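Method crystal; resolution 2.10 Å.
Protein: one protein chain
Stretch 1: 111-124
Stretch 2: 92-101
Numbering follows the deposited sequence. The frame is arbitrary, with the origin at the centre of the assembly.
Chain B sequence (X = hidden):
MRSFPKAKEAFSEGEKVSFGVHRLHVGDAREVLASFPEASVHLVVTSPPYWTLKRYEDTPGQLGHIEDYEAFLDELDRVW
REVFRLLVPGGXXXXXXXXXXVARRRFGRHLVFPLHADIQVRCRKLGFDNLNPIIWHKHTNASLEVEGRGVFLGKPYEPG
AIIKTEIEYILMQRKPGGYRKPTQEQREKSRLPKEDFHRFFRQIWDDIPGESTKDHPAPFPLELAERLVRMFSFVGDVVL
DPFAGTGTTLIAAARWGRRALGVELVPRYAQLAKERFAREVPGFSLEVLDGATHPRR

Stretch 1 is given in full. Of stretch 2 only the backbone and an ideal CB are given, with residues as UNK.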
# COMPACT_ATOMS: atom_id res chain seq x y z
N LEU B 111 -7.18 4.69 14.52
CA LEU B 111 -6.63 3.62 13.72
C LEU B 111 -7.20 3.72 12.32
O LEU B 111 -8.12 4.51 12.07
CB LEU B 111 -6.95 2.24 14.32
CG LEU B 111 -8.39 1.86 14.63
CD1 LEU B 111 -8.62 0.41 14.26
CD2 LEU B 111 -8.66 2.09 16.11
N VAL B 112 -6.65 2.94 11.40
CA VAL B 112 -7.09 2.98 10.02
C VAL B 112 -7.23 1.57 9.48
O VAL B 112 -6.34 0.75 9.65
CB VAL B 112 -6.06 3.72 9.15
CG1 VAL B 112 -6.60 3.94 7.76
CG2 VAL B 112 -5.68 5.03 9.81
N PHE B 113 -8.36 1.28 8.84
CA PHE B 113 -8.54 -0.04 8.25
C PHE B 113 -7.70 -0.03 6.97
O PHE B 113 -7.89 0.83 6.12
CB PHE B 113 -10.02 -0.30 7.94
CG PHE B 113 -10.76 -0.98 9.05
CD1 PHE B 113 -10.44 -2.28 9.42
CD2 PHE B 113 -11.75 -0.31 9.77
CE1 PHE B 113 -11.09 -2.90 10.49
CE2 PHE B 113 -12.40 -0.92 10.84
CZ PHE B 113 -12.07 -2.22 11.20
N PRO B 114 -6.75 -0.97 6.85
CA PRO B 114 -5.88 -1.07 5.67
C PRO B 114 -6.59 -1.68 4.45
O PRO B 114 -6.16 -2.70 3.91
CB PRO B 114 -4.74 -1.95 6.16
CG PRO B 114 -5.45 -2.92 7.06
CD PRO B 114 -6.41 -2.01 7.84
N LEU B 115 -7.68 -1.03 4.03
CA LEU B 115 -8.48 -1.50 2.91
C LEU B 115 -7.69 -1.92 1.67
O LEU B 115 -7.93 -3.00 1.12
CB LEU B 115 -9.47 -0.41 2.50
CG LEU B 115 -10.94 -0.79 2.30
CD1 LEU B 115 -11.58 0.25 1.39
CD2 LEU B 115 -11.08 -2.19 1.70
N HIS B 116 -6.76 -1.08 1.22
CA HIS B 116 -5.99 -1.38 0.03
C HIS B 116 -5.17 -2.66 0.19
O HIS B 116 -5.02 -3.44 -0.75
CB HIS B 116 -5.06 -0.21 -0.33
CG HIS B 116 -3.73 -0.26 0.37
ND1 HIS B 116 -3.56 0.15 1.68
CD2 HIS B 116 -2.53 -0.72 -0.04
CE1 HIS B 116 -2.31 -0.06 2.04
NE2 HIS B 116 -1.66 -0.58 1.02
N ALA B 117 -4.65 -2.87 1.39
CA ALA B 117 -3.83 -4.05 1.65
C ALA B 117 -4.68 -5.32 1.69
O ALA B 117 -4.27 -6.36 1.19
CB ALA B 117 -3.07 -3.88 2.97
N ASP B 118 -5.86 -5.23 2.29
CA ASP B 118 -6.76 -6.37 2.36
C ASP B 118 -7.19 -6.74 0.95
O ASP B 118 -7.32 -7.92 0.63
CB ASP B 118 -7.99 -6.04 3.22
CG ASP B 118 -7.73 -6.24 4.71
OD1 ASP B 118 -7.37 -7.38 5.08
OD2 ASP B 118 -7.86 -5.28 5.50
N ILE B 119 -7.40 -5.73 0.12
CA ILE B 119 -7.82 -5.95 -1.26
C ILE B 119 -6.70 -6.64 -2.04
O ILE B 119 -6.93 -7.64 -2.71
CB ILE B 119 -8.18 -4.62 -1.97
CG1 ILE B 119 -9.36 -3.94 -1.24
CG2 ILE B 119 -8.54 -4.87 -3.43
CD1 ILE B 119 -10.62 -4.71 -1.26
N GLN B 120 -5.48 -6.10 -1.94
CA GLN B 120 -4.34 -6.69 -2.64
C GLN B 120 -4.15 -8.16 -2.29
O GLN B 120 -3.99 -9.00 -3.18
CB GLN B 120 -3.03 -5.95 -2.31
CG GLN B 120 -2.77 -4.72 -3.13
CD GLN B 120 -1.40 -4.12 -2.88
OE1 GLN B 120 -0.51 -4.21 -3.71
NE2 GLN B 120 -1.24 -3.52 -1.72
N VAL B 121 -4.17 -8.46 -1.00
CA VAL B 121 -3.99 -9.83 -0.54
C VAL B 121 -5.07 -10.76 -1.09
O VAL B 121 -4.78 -11.77 -1.73
CB VAL B 121 -3.98 -9.86 1.00
CG1 VAL B 121 -3.98 -11.30 1.51
CG2 VAL B 121 -2.75 -9.12 1.51
N ARG B 122 -6.33 -10.41 -0.85
CA ARG B 122 -7.43 -11.24 -1.32
C ARG B 122 -7.44 -11.45 -2.83
O ARG B 122 -7.90 -12.49 -3.30
CB ARG B 122 -8.75 -10.63 -0.85
CG ARG B 122 -8.96 -10.76 0.65
CD ARG B 122 -10.09 -9.88 1.13
NE ARG B 122 -10.46 -10.16 2.52
CZ ARG B 122 -11.39 -11.04 2.88
NH1 ARG B 122 -12.05 -11.73 1.97
NH2 ARG B 122 -11.67 -11.22 4.17
N CYS B 123 -6.93 -10.48 -3.59
CA CYS B 123 -6.91 -10.62 -5.04
C CYS B 123 -5.95 -11.72 -5.47
O CYS B 123 -6.16 -12.38 -6.49
CB CYS B 123 -6.53 -9.30 -5.72
SG CYS B 123 -7.93 -8.15 -5.94
N ARG B 124 -4.89 -11.93 -4.70
CA ARG B 124 -3.94 -12.99 -5.03
C ARG B 124 -4.65 -14.33 -4.90
O ARG B 124 -4.54 -15.19 -5.77
CB ARG B 124 -2.75 -12.96 -4.07
CG ARG B 124 -1.76 -14.09 -4.30
CD ARG B 124 -0.92 -14.30 -3.07
NE ARG B 124 -0.43 -13.01 -2.59
CZ ARG B 124 -0.23 -12.70 -1.32
NH1 ARG B 124 -0.46 -13.59 -0.36
NH2 ARG B 124 0.19 -11.49 -1.01
N UNK B 92 -6.33 -6.12 -16.97
CA UNK B 92 -6.15 -5.88 -15.55
C UNK B 92 -7.31 -5.20 -14.86
O UNK B 92 -8.15 -4.55 -15.48
CB UNK B 92 -4.89 -5.04 -15.34
N UNK B 93 -7.34 -5.39 -13.54
CA UNK B 93 -8.34 -4.78 -12.69
C UNK B 93 -7.60 -3.69 -11.91
O UNK B 93 -6.68 -3.97 -11.15
CB UNK B 93 -9.02 -5.80 -11.77
N UNK B 94 -8.00 -2.44 -12.12
CA UNK B 94 -7.38 -1.30 -11.44
C UNK B 94 -8.37 -0.83 -10.38
O UNK B 94 -9.52 -0.54 -10.69
CB UNK B 94 -7.02 -0.18 -12.42
N UNK B 95 -7.92 -0.77 -9.13
CA UNK B 95 -8.79 -0.36 -8.04
C UNK B 95 -8.27 0.86 -7.28
O UNK B 95 -7.19 0.82 -6.68
CB UNK B 95 -8.98 -1.53 -7.07
N UNK B 96 -9.02 1.95 -7.33
CA UNK B 96 -8.64 3.18 -6.65
C UNK B 96 -9.25 3.09 -5.25
O UNK B 96 -10.46 3.18 -5.08
CB UNK B 96 -9.11 4.42 -7.40
N UNK B 97 -8.38 2.91 -4.26
CA UNK B 97 -8.81 2.74 -2.87
C UNK B 97 -8.07 3.63 -1.88
O UNK B 97 -6.85 3.70 -1.90
CB UNK B 97 -8.63 1.28 -2.46
N UNK B 98 -8.83 4.28 -1.00
CA UNK B 98 -8.24 5.10 0.03
C UNK B 98 -8.48 4.32 1.32
O UNK B 98 -9.56 3.76 1.49
CB UNK B 98 -8.83 6.51 0.07
N UNK B 99 -7.50 4.24 2.21
CA UNK B 99 -7.73 3.50 3.44
C UNK B 99 -8.69 4.24 4.37
O UNK B 99 -8.60 5.45 4.55
CB UNK B 99 -6.40 3.24 4.15
N UNK B 100 -9.62 3.48 4.94
CA UNK B 100 -10.66 4.03 5.81
C UNK B 100 -10.27 4.26 7.25
O UNK B 100 -10.16 3.32 8.04
CB UNK B 100 -11.87 3.10 5.79
N UNK B 101 -10.08 5.53 7.61
CA UNK B 101 -9.71 5.89 8.96
C UNK B 101 -10.96 6.32 9.73
O UNK B 101 -11.15 7.50 9.99
CB UNK B 101 -8.66 7.00 8.96

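Position 92 lies in a strand that begins earlier in the chain (phi/psi -141/158), with no atom of stretch 1 within 5.5 Å of its ideal CB. The contact leaves its identity undetermined; it is Arg92, which does not touch stretch 1.

At position 93 CA-to-CB points toward the helix, yet the ideal CB still finds nothing within 5.5 Å. Only a side chain with reach, such as Leu, Ile, Met or Phe, could bridge that space. The residue is Leu93, with chi1 t, and its CD2 comes 4.3 Å from Cys123 SG.

Positions 94 and 96 are out of reach of the helix, as alternation along a strand predicts, and stretch 1 sets no preference. They are Val94 and Val96.

Position 95 points toward the helix, its ideal CB 5.0 Å from Ile119 CG2. The apolar surroundings and the remaining gap suit Ile, Leu, Val or Met. The residue is Ile95: its CD1 lies 3.7 Å from Ile119 CG2 and 4.5 Å from Cys123 SG, so the extended chi2 (t) carries the chain end to two residues one helical turn apart.

Position 97 is tighter. Its ideal CB is 4.4 Å from His116 CB and 5.0 Å from Leu115 CD1, favouring a compact apolar group such as Val, Ala or perhaps Ile. Val97 occupies it, packing CG1 3.4 Å from Leu115 CD1.

Position 98 directs its ideal CB away, with nothing of stretch 1 nearby; phi/psi of -109/138 would not demand glycine. It is Gly98, whose O lies 4.1 Å from Leu115 CD1.

Position 99 faces the start of the helix. The ideal CB is 3.4 Å from Phe113 O and 4.5 Å from Leu115 N, and the His116 backbone N and ring ND1 are potential donors nearby. A short acceptor, Asp or Asn, fits best. Asp99 has its CB sideways, but its carboxylate comes nearer: OD1 accepts from His116 N (2.9 Å, 172°), while OD2 accepts from His116 ND1 (2.7 Å, 140°). A further bond from His116 ND1 to Asp99 OD1 (3.1 Å, 149°) is weak. The one residue thus ties both the backbone and the ring of His116.

Position 100 points sideways, with Phe113 CB at 4.4 Å and Leu115 CD1 at 5.2 Å from its ideal CB; Val, Ile, Leu or Thr would suit. Val100 brings CG2 4.1 Å from Leu115 CD1, and its backbone O accepts from Phe113 N at 2.8 Å.

Position 101 has its ideal CB 3.7 Å from Val112 CG2, already an apolar contact, so Ala suffices; this view does not by itself rule out larger residues. Ala101 makes that contact through CB, also at 3.7 Å from Val112 CG2.

Stretch 2 (92-101) RLVIVVGDVA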
# COMPACT_ATOMS: atom_id res chain seq x y z
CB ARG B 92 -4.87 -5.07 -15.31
CG ARG B 92 -4.88 -3.65 -15.88
CD ARG B 92 -3.58 -2.91 -15.55
NE ARG B 92 -2.43 -3.50 -16.23
CZ ARG B 92 -1.16 -3.21 -15.96
NH1 ARG B 92 -0.86 -2.33 -15.01
NH2 ARG B 92 -0.19 -3.81 -16.64
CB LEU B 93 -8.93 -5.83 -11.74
CG LEU B 93 -9.58 -5.38 -10.43
CD1 LEU B 93 -10.91 -4.69 -10.69
CD2 LEU B 93 -9.77 -6.59 -9.55
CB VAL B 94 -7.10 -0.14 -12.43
CG1 VAL B 94 -6.36 0.99 -11.72
CG2 VAL B 94 -6.29 -0.63 -13.60
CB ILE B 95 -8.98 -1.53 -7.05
CG1 ILE B 95 -9.43 -2.79 -7.81
CG2 ILE B 95 -10.02 -1.16 -6.01
CD1 ILE B 95 -9.47 -4.05 -6.96
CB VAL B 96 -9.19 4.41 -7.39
CG1 VAL B 96 -8.76 5.69 -6.67
CG2 VAL B 96 -8.67 4.40 -8.84
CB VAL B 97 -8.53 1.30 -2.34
CG1 VAL B 97 -9.55 0.94 -1.31
CG2 VAL B 97 -8.47 0.32 -3.47
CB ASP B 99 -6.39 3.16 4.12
CG ASP B 99 -5.64 2.07 3.38
OD1 ASP B 99 -6.24 1.52 2.43
OD2 ASP B 99 -4.48 1.74 3.71
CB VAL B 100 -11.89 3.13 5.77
CG1 VAL B 100 -12.99 3.72 6.65
CG2 VAL B 100 -12.36 2.97 4.32
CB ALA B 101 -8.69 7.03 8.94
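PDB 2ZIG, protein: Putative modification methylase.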